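Putative sulfatase yidJ (Bacteroides fragilis, PDB 2QZU) probably hydrolyses sulfate esters as a metal-dependent arylsulfatase of the sulfatase family. Local coordinates at residues V196-A208 against M228-Y242. Residues are numbered along the deposited sequence; the frame is centred on the assembly and turned at random.
Sequences VNQWGPEYEASKA and MNPPHTGYELVPDRY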
ATOM      1  N   VAL A 196      18.218   5.042  -0.513  1.00  8.45           N
ATOM      2  CA  VAL A 196      18.845   4.869   0.791  1.00 12.13           C
ATOM      3  C   VAL A 196      18.030   3.852   1.596  1.00  7.54           C
ATOM      4  O   VAL A 196      16.805   3.927   1.642  1.00  6.37           O
ATOM      5  CB  VAL A 196      18.880   6.205   1.571  1.00 13.03           C
ATOM      6  CG1 VAL A 196      19.517   5.994   2.931  1.00 12.90           C
ATOM      7  CG2 VAL A 196      19.651   7.253   0.776  1.00 13.74           C
ATOM      8  N   ASN A 197      18.712   2.898   2.228  1.00  9.76           N
ATOM      9  CA  ASN A 197      18.037   1.880   3.030  1.00 10.66           C
ATOM     10  C   ASN A 197      17.957   2.351   4.477  1.00 13.59           C
ATOM     11  O   ASN A 197      18.553   1.763   5.376  1.00 11.37           O
ATOM     12  CB  ASN A 197      18.794   0.550   2.939  1.00 15.69           C
ATOM     13  CG  ASN A 197      18.656  -0.114   1.575  1.00 22.45           C
ATOM     14  OD1 ASN A 197      19.424  -1.010   1.228  1.00 42.08           O
ATOM     15  ND2 ASN A 197      17.663   0.316   0.801  1.00 26.89           N
ATOM     16  N   GLN A 198      17.210   3.429   4.681  1.00 10.23           N
ATOM     17  CA  GLN A 198      17.031   4.028   5.996  1.00 11.00           C
ATOM     18  C   GLN A 198      15.758   4.864   5.940  1.00  6.77           C
ATOM     19  O   GLN A 198      15.389   5.352   4.873  1.00  5.59           O
ATOM     20  CB  GLN A 198      18.241   4.910   6.325  1.00 11.69           C
ATOM     21  CG  GLN A 198      18.137   5.696   7.618  1.00 19.07           C
ATOM     22  CD  GLN A 198      19.475   6.269   8.057  1.00 20.57           C
ATOM     23  OE1 GLN A 198      20.234   6.799   7.245  1.00 19.09           O
ATOM     24  NE2 GLN A 198      19.769   6.166   9.348  1.00 35.31           N
ATOM     25  N   TRP A 199      15.089   5.025   7.078  1.00  6.26           N
ATOM     26  CA  TRP A 199      13.854   5.805   7.110  1.00  7.63           C
ATOM     27  C   TRP A 199      14.177   7.245   6.715  1.00  5.31           C
ATOM     28  O   TRP A 199      15.148   7.822   7.194  1.00  6.84           O
ATOM     29  CB  TRP A 199      13.230   5.746   8.513  1.00  4.11           C
ATOM     30  CG  TRP A 199      11.799   6.233   8.579  1.00  4.11           C
ATOM     31  CD1 TRP A 199      10.774   5.901   7.731  1.00  3.32           C
ATOM     32  CD2 TRP A 199      11.231   7.094   9.572  1.00  2.56           C
ATOM     33  NE1 TRP A 199       9.604   6.503   8.140  1.00  7.00           N
ATOM     34  CE2 TRP A 199       9.857   7.242   9.268  1.00  5.78           C
ATOM     35  CE3 TRP A 199      11.750   7.756  10.695  1.00  4.32           C
ATOM     36  CZ2 TRP A 199       8.992   8.025  10.045  1.00  4.11           C
ATOM     37  CZ3 TRP A 199      10.890   8.535  11.471  1.00  4.07           C
ATOM     38  CH2 TRP A 199       9.526   8.662  11.141  1.00  3.85           C
ATOM     39  N   GLY A 200      13.360   7.812   5.832  1.00  5.14           N
ATOM     40  CA  GLY A 200      13.581   9.168   5.357  1.00  5.93           C
ATOM     41  C   GLY A 200      14.048  10.188   6.381  1.00  7.44           C
ATOM     42  O   GLY A 200      15.138  10.747   6.235  1.00  9.56           O
ATOM     43  N   PRO A 201      13.247  10.461   7.425  1.00  6.81           N
ATOM     44  CA  PRO A 201      13.594  11.431   8.469  1.00  7.99           C
ATOM     45  C   PRO A 201      14.939  11.159   9.127  1.00 10.97           C
ATOM     46  O   PRO A 201      15.628  12.087   9.539  1.00  8.28           O
ATOM     47  CB  PRO A 201      12.435  11.308   9.453  1.00  5.56           C
ATOM     48  CG  PRO A 201      11.280  10.980   8.549  1.00  7.05           C
ATOM     49  CD  PRO A 201      11.890   9.928   7.645  1.00  6.88           C
ATOM     50  N   GLU A 202      15.290   9.879   9.235  1.00 10.01           N
ATOM     51  CA  GLU A 202      16.556   9.470   9.835  1.00  9.76           C
ATOM     52  C   GLU A 202      17.730   9.901   8.972  1.00  8.72           C
ATOM     53  O   GLU A 202      18.698  10.479   9.468  1.00  7.89           O
ATOM     54  CB  GLU A 202      16.603   7.950  10.002  1.00 10.92           C
ATOM     55  CG  GLU A 202      16.130   7.441  11.338  1.00 23.88           C
ATOM     56  CD  GLU A 202      16.310   5.940  11.469  1.00 35.33           C
ATOM     57  OE1 GLU A 202      17.424   5.451  11.176  1.00 32.17           O
ATOM     58  OE2 GLU A 202      15.345   5.254  11.866  1.00 28.61           O
ATOM     59  N   TYR A 203      17.637   9.606   7.678  1.00  5.09           N
ATOM     60  CA  TYR A 203      18.687   9.955   6.730  1.00  7.03           C
ATOM     61  C   TYR A 203      18.793  11.469   6.605  1.00  7.24           C
ATOM     62  O   TYR A 203      19.885  12.039   6.652  1.00  7.78           O
ATOM     63  CB  TYR A 203      18.379   9.352   5.358  1.00  4.99           C
ATOM     64  CG  TYR A 203      19.379   9.734   4.283  1.00  8.07           C
ATOM     65  CD1 TYR A 203      20.680   9.227   4.291  1.00  9.54           C
ATOM     66  CD2 TYR A 203      19.019  10.606   3.257  1.00  7.37           C
ATOM     67  CE1 TYR A 203      21.596   9.584   3.300  1.00 10.39           C
ATOM     68  CE2 TYR A 203      19.920  10.966   2.269  1.00  6.35           C
ATOM     69  CZ  TYR A 203      21.202  10.456   2.292  1.00  8.70           C
ATOM     70  OH  TYR A 203      22.083  10.833   1.310  1.00 14.12           O
ATOM     71  N   GLU A 204      17.647  12.117   6.448  1.00  5.18           N
ATOM     72  CA  GLU A 204      17.614  13.562   6.315  1.00  3.87           C
ATOM     73  C   GLU A 204      18.225  14.258   7.523  1.00  6.82           C
ATOM     74  O   GLU A 204      18.990  15.207   7.370  1.00  5.79           O
ATOM     75  CB  GLU A 204      16.174  14.015   6.071  1.00  6.80           C
ATOM     76  CG  GLU A 204      15.711  13.668   4.664  1.00  4.48           C
ATOM     77  CD  GLU A 204      14.214  13.456   4.549  1.00 13.28           C
ATOM     78  OE1 GLU A 204      13.489  13.742   5.526  1.00 16.46           O
ATOM     79  OE2 GLU A 204      13.767  13.002   3.472  1.00 15.74           O
ATOM     80  N   ALA A 205      17.901  13.787   8.722  1.00  4.11           N
ATOM     81  CA  ALA A 205      18.459  14.380   9.929  1.00  7.18           C
ATOM     82  C   ALA A 205      19.974  14.157   9.961  1.00 10.45           C
ATOM     83  O   ALA A 205      20.725  15.024  10.406  1.00  9.33           O
ATOM     84  CB  ALA A 205      17.801  13.777  11.173  1.00  8.00           C
ATOM     85  N   SER A 206      20.427  12.998   9.488  1.00  4.72           N
ATOM     86  CA  SER A 206      21.860  12.722   9.467  1.00  6.70           C
ATOM     87  C   SER A 206      22.588  13.662   8.513  1.00  7.03           C
ATOM     88  O   SER A 206      23.676  14.143   8.821  1.00 12.30           O
ATOM     89  CB  SER A 206      22.133  11.273   9.063  1.00 10.16           C
ATOM     90  OG  SER A 206      21.727  10.393  10.091  1.00 11.74           O
ATOM     91  N   LYS A 207      21.986  13.932   7.356  1.00  8.29           N
ATOM     92  CA  LYS A 207      22.610  14.831   6.390  1.00 10.18           C
ATOM     93  C   LYS A 207      22.545  16.276   6.888  1.00  7.39           C
ATOM     94  O   LYS A 207      23.437  17.076   6.608  1.00  6.00           O
ATOM     95  CB  LYS A 207      21.927  14.720   5.022  1.00  7.58           C
ATOM     96  CG  LYS A 207      21.978  13.325   4.401  1.00 10.65           C
ATOM     97  CD  LYS A 207      23.403  12.785   4.269  1.00 22.16           C
ATOM     98  CE  LYS A 207      24.229  13.579   3.266  1.00 28.60           C
ATOM     99  NZ  LYS A 207      25.593  12.998   3.083  1.00 31.26           N
ATOM    100  N   ALA A 208      21.485  16.610   7.622  1.00  8.07           N
ATOM    101  CA  ALA A 208      21.343  17.961   8.165  1.00  7.80           C
ATOM    102  C   ALA A 208      22.422  18.186   9.221  1.00 11.44           C
ATOM    103  O   ALA A 208      22.969  19.280   9.338  1.00  8.46           O
ATOM    104  CB  ALA A 208      19.960  18.144   8.782  1.00  8.01           C
HETATM  105  N   MSE A 228      10.868  16.987   5.651  1.00  4.81           N
HETATM  106  CA  MSE A 228      10.576  15.568   5.859  1.00  6.39           C
HETATM  107  C   MSE A 228       9.211  15.177   5.311  1.00  4.03           C
HETATM  108  O   MSE A 228       8.280  15.981   5.308  1.00  7.16           O
HETATM  109  CB  MSE A 228      10.653  15.242   7.349  1.00  7.37           C
HETATM  110  CG  MSE A 228      12.026  15.501   7.953  1.00  4.56           C
HETATM  111 SE   MSE A 228      12.011  15.263   9.878  1.00 22.06          SE
HETATM  112  CE  MSE A 228      13.909  15.486  10.220  1.00 14.66           C
ATOM    113  N   ASN A 229       9.099  13.932   4.859  1.00  5.09           N
ATOM    114  CA  ASN A 229       7.855  13.438   4.278  1.00  6.60           C
ATOM    115  C   ASN A 229       6.852  12.959   5.333  1.00  5.11           C
ATOM    116  O   ASN A 229       5.714  13.430   5.364  1.00  5.67           O
ATOM    117  CB  ASN A 229       8.154  12.336   3.257  1.00  8.87           C
ATOM    118  CG  ASN A 229       7.107  12.265   2.161  1.00  9.42           C
ATOM    119  OD1 ASN A 229       5.911  12.335   2.431  1.00 11.74           O
ATOM    120  ND2 ASN A 229       7.553  12.125   0.917  1.00 15.04           N
ATOM    121  N   PRO A 230       7.243  12.008   6.204  1.00  5.46           N
ATOM    122  CA  PRO A 230       6.264  11.579   7.212  1.00  5.08           C
ATOM    123  C   PRO A 230       5.906  12.829   8.024  1.00  4.58           C
ATOM    124  O   PRO A 230       6.724  13.736   8.143  1.00  7.41           O
ATOM    125  CB  PRO A 230       7.047  10.572   8.052  1.00  3.76           C
ATOM    126  CG  PRO A 230       8.073  10.024   7.085  1.00  5.34           C
ATOM    127  CD  PRO A 230       8.509  11.260   6.330  1.00  4.50           C
ATOM    128  N   PRO A 231       4.706  12.879   8.629  1.00  6.84           N
ATOM    129  CA  PRO A 231       3.632  11.885   8.669  1.00  8.40           C
ATOM    130  C   PRO A 231       2.718  11.777   7.446  1.00  8.22           C
ATOM    131  O   PRO A 231       1.568  11.362   7.574  1.00  8.20           O
ATOM    132  CB  PRO A 231       2.867  12.270   9.927  1.00  6.23           C
ATOM    133  CG  PRO A 231       2.943  13.759   9.894  1.00  5.14           C
ATOM    134  CD  PRO A 231       4.380  14.026   9.500  1.00  3.02           C
ATOM    135  N   HIS A 232       3.215  12.155   6.274  1.00  8.55           N
ATOM    136  CA  HIS A 232       2.430  12.037   5.047  1.00  8.99           C
ATOM    137  C   HIS A 232       2.260  10.540   4.789  1.00  8.62           C
ATOM    138  O   HIS A 232       3.053   9.734   5.276  1.00 10.20           O
ATOM    139  CB  HIS A 232       3.161  12.720   3.888  1.00  7.99           C
ATOM    140  CG  HIS A 232       2.459  12.608   2.570  1.00 10.13           C
ATOM    141  ND1 HIS A 232       2.658  11.550   1.708  1.00  8.45           N
ATOM    142  CD2 HIS A 232       1.587  13.437   1.951  1.00 11.46           C
ATOM    143  CE1 HIS A 232       1.942  11.737   0.614  1.00 19.38           C
ATOM    144  NE2 HIS A 232       1.282  12.874   0.735  1.00 14.09           N
ATOM    145  N   THR A 233       1.243  10.170   4.016  1.00  6.09           N
ATOM    146  CA  THR A 233       0.958   8.765   3.766  1.00  7.96           C
ATOM    147  C   THR A 233       2.082   7.828   3.493  1.00 14.37           C
ATOM    148  O   THR A 233       3.129   8.177   2.936  1.00 12.66           O
ATOM    149  CB  THR A 233      -0.085   8.539   2.678  1.00 11.21           C
ATOM    150  OG1 THR A 233       0.184   9.399   1.571  1.00  8.95           O
ATOM    151  CG2 THR A 233      -1.485   8.770   3.243  1.00 10.15           C
ATOM    152  N   GLY A 234       1.754   6.591   3.832  1.00 14.66           N
ATOM    153  CA  GLY A 234       2.669   5.494   3.800  1.00 11.88           C
ATOM    154  C   GLY A 234       2.763   5.585   5.306  1.00  9.84           C
ATOM    155  O   GLY A 234       3.848   5.580   5.872  1.00  9.52           O
ATOM    156  N   TYR A 235       1.598   5.744   5.946  1.00  9.23           N
ATOM    157  CA  TYR A 235       1.526   5.879   7.402  1.00  7.68           C
ATOM    158  C   TYR A 235       2.173   4.696   8.099  1.00  6.46           C
ATOM    159  O   TYR A 235       2.773   4.850   9.161  1.00 11.42           O
ATOM    160  CB  TYR A 235       0.074   5.986   7.904  1.00  7.27           C
ATOM    161  CG  TYR A 235      -0.703   7.212   7.459  1.00 10.03           C
ATOM    162  CD1 TYR A 235      -0.161   8.498   7.565  1.00  5.52           C
ATOM    163  CD2 TYR A 235      -1.996   7.084   6.950  1.00  8.87           C
ATOM    164  CE1 TYR A 235      -0.895   9.623   7.172  1.00  7.58           C
ATOM    165  CE2 TYR A 235      -2.733   8.195   6.557  1.00 13.08           C
ATOM    166  CZ  TYR A 235      -2.181   9.461   6.668  1.00 12.76           C
ATOM    167  OH  TYR A 235      -2.921  10.549   6.260  1.00 14.88           O
ATOM    168  N   GLU A 236       2.046   3.514   7.504  1.00  3.93           N
ATOM    169  CA  GLU A 236       2.610   2.306   8.096  1.00  6.85           C
ATOM    170  C   GLU A 236       4.109   2.182   7.869  1.00  3.53           C
ATOM    171  O   GLU A 236       4.775   1.346   8.486  1.00  7.31           O
ATOM    172  CB  GLU A 236       1.920   1.061   7.527  1.00  6.65           C
ATOM    173  CG  GLU A 236       2.483   0.577   6.185  1.00  9.49           C
ATOM    174  CD  GLU A 236       1.944   1.325   4.979  1.00 14.88           C
ATOM    175  OE1 GLU A 236       1.366   2.419   5.150  1.00 16.20           O
ATOM    176  OE2 GLU A 236       2.110   0.818   3.846  1.00 15.37           O
ATOM    177  N   LEU A 237       4.639   3.016   6.980  1.00  4.87           N
ATOM    178  CA  LEU A 237       6.057   2.971   6.649  1.00  4.89           C
ATOM    179  C   LEU A 237       6.884   3.799   7.633  1.00  6.60           C
ATOM    180  O   LEU A 237       7.431   4.859   7.298  1.00  6.24           O
ATOM    181  CB  LEU A 237       6.249   3.456   5.214  1.00  2.28           C
ATOM    182  CG  LEU A 237       5.421   2.699   4.167  1.00  5.17           C
ATOM    183  CD1 LEU A 237       5.589   3.367   2.820  1.00  8.37           C
ATOM    184  CD2 LEU A 237       5.855   1.235   4.103  1.00  7.87           C
ATOM    185  N   VAL A 238       6.955   3.290   8.858  1.00  6.31           N
ATOM    186  CA  VAL A 238       7.681   3.914   9.953  1.00  6.13           C
ATOM    187  C   VAL A 238       8.298   2.785  10.777  1.00  5.53           C
ATOM    188  O   VAL A 238       7.700   1.713  10.915  1.00  8.48           O
ATOM    189  CB  VAL A 238       6.718   4.766  10.827  1.00  3.82           C
ATOM    190  CG1 VAL A 238       5.529   3.924  11.283  1.00 10.39           C
ATOM    191  CG2 VAL A 238       7.463   5.352  12.017  1.00 11.90           C
ATOM    192  N   PRO A 239       9.514   2.989  11.312  1.00  4.84           N
ATOM    193  CA  PRO A 239      10.153   1.936  12.110  1.00  4.11           C
ATOM    194  C   PRO A 239       9.283   1.396  13.239  1.00  8.33           C
ATOM    195  O   PRO A 239       8.542   2.139  13.889  1.00  8.87           O
ATOM    196  CB  PRO A 239      11.420   2.615  12.615  1.00  8.84           C
ATOM    197  CG  PRO A 239      11.784   3.499  11.448  1.00  8.72           C
ATOM    198  CD  PRO A 239      10.440   4.117  11.105  1.00  5.84           C
ATOM    199  N   ASP A 240       9.401   0.093  13.469  1.00  8.45           N
ATOM    200  CA  ASP A 240       8.631  -0.600  14.492  1.00 11.45           C
ATOM    201  C   ASP A 240       8.731  -0.016  15.891  1.00  9.85           C
ATOM    202  O   ASP A 240       7.754  -0.046  16.640  1.00 10.31           O
ATOM    203  CB  ASP A 240       9.033  -2.075  14.536  1.00 11.69           C
ATOM    204  CG  ASP A 240       8.755  -2.786  13.229  1.00 27.59           C
ATOM    205  OD1 ASP A 240       7.650  -2.597  12.684  1.00 19.17           O
ATOM    206  OD2 ASP A 240       9.637  -3.534  12.752  1.00 40.69           O
ATOM    207  N   ARG A 241       9.897   0.509  16.255  1.00 12.43           N
ATOM    208  CA  ARG A 241      10.052   1.067  17.595  1.00 13.94           C
ATOM    209  C   ARG A 241       9.096   2.228  17.860  1.00 13.17           C
ATOM    210  O   ARG A 241       8.672   2.441  18.995  1.00 13.60           O
ATOM    211  CB  ARG A 241      11.508   1.486  17.848  1.00 17.42           C
ATOM    212  CG  ARG A 241      12.099   2.492  16.872  1.00 15.05           C
ATOM    213  CD  ARG A 241      13.554   2.769  17.240  1.00 25.81           C
ATOM    214  NE  ARG A 241      14.177   3.809  16.424  1.00 22.51           N
ATOM    215  CZ  ARG A 241      14.566   3.649  15.162  1.00 28.74           C
ATOM    216  NH1 ARG A 241      14.398   2.484  14.552  1.00 25.85           N
ATOM    217  NH2 ARG A 241      15.137   4.654  14.512  1.00 30.72           N
ATOM    218  N   TYR A 242       8.742   2.975  16.821  1.00  9.31           N
ATOM    219  CA  TYR A 242       7.809   4.080  17.003  1.00  9.70           C
ATOM    220  C   TYR A 242       6.374   3.563  17.089  1.00  7.59           C
ATOM    221  O   TYR A 242       5.534   4.149  17.774  1.00 11.52           O
ATOM    222  CB  TYR A 242       7.970   5.091  15.865  1.00  9.27           C
ATOM    223  CG  TYR A 242       9.362   5.672  15.823  1.00 10.84           C
ATOM    224  CD1 TYR A 242       9.868   6.393  16.909  1.00 12.55           C
ATOM    225  CD2 TYR A 242      10.192   5.466  14.728  1.00  8.66           C
ATOM    226  CE1 TYR A 242      11.163   6.888  16.901  1.00 11.45           C
ATOM    227  CE2 TYR A 242      11.490   5.958  14.708  1.00 14.53           C
ATOM    228  CZ  TYR A 242      11.967   6.669  15.801  1.00 13.39           C
ATOM    229  OH  TYR A 242      13.246   7.161  15.780  1.00 12.27           O
TER
HETATM  230  O   HOH W   1      11.290  12.116   5.240  1.00  6.75           O
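Trp199 lays its indole against the loop 229-239 and joins the start of helix 200-213 to the chain leaving strand 222-228, a parallel strand of this alkaline phosphatase-like sulfatase fold. Pro239 sets CD over one face of the five-membered ring, 3.5 Å from its centroid and 13° off the normal, a CH-pi contact well suited to the C-H bonds of a proline ring next to nitrogen. Val238 CG2 packs obliquely on CZ2, while Pro201 CD covers the opposite face. A chi1 of -166° swings CG away from the backbone N and carries the indole to the loop, where NE1 donates to Leu237 O at 2.9 Å. The bond is bent (135° at the hydrogen) and the oxygen is tilted off the ring plane, though the carbonyl accepts on a lone pair. A broad apolar ring with one N-H thus both packs and satisfies a buried carbonyl.

Next to the indole, the two pyrrolidine rings meet at their corners, Pro201 CG to Pro230 CD 3.6 Å, and Pro201 CB rests on the selenium of Met228, a selenomethionine. At the outer side, Arg241 NH2 bridges to Glu202 OE2 at 2.7 Å, approaching from above the carboxylate plane, while Gln198 NE2 holds OE1 of the same group and helps fix its rotation.

Further in, Glu204 OE1 lies against Met228 CG (3.3 Å), while its OE2 is hydrogen-bonded to Tyr183 OH. One water links Asn229 to Glu204, accepting from Asn229 N at 2.9 Å and donating to Glu204 OE1 at 2.7 Å.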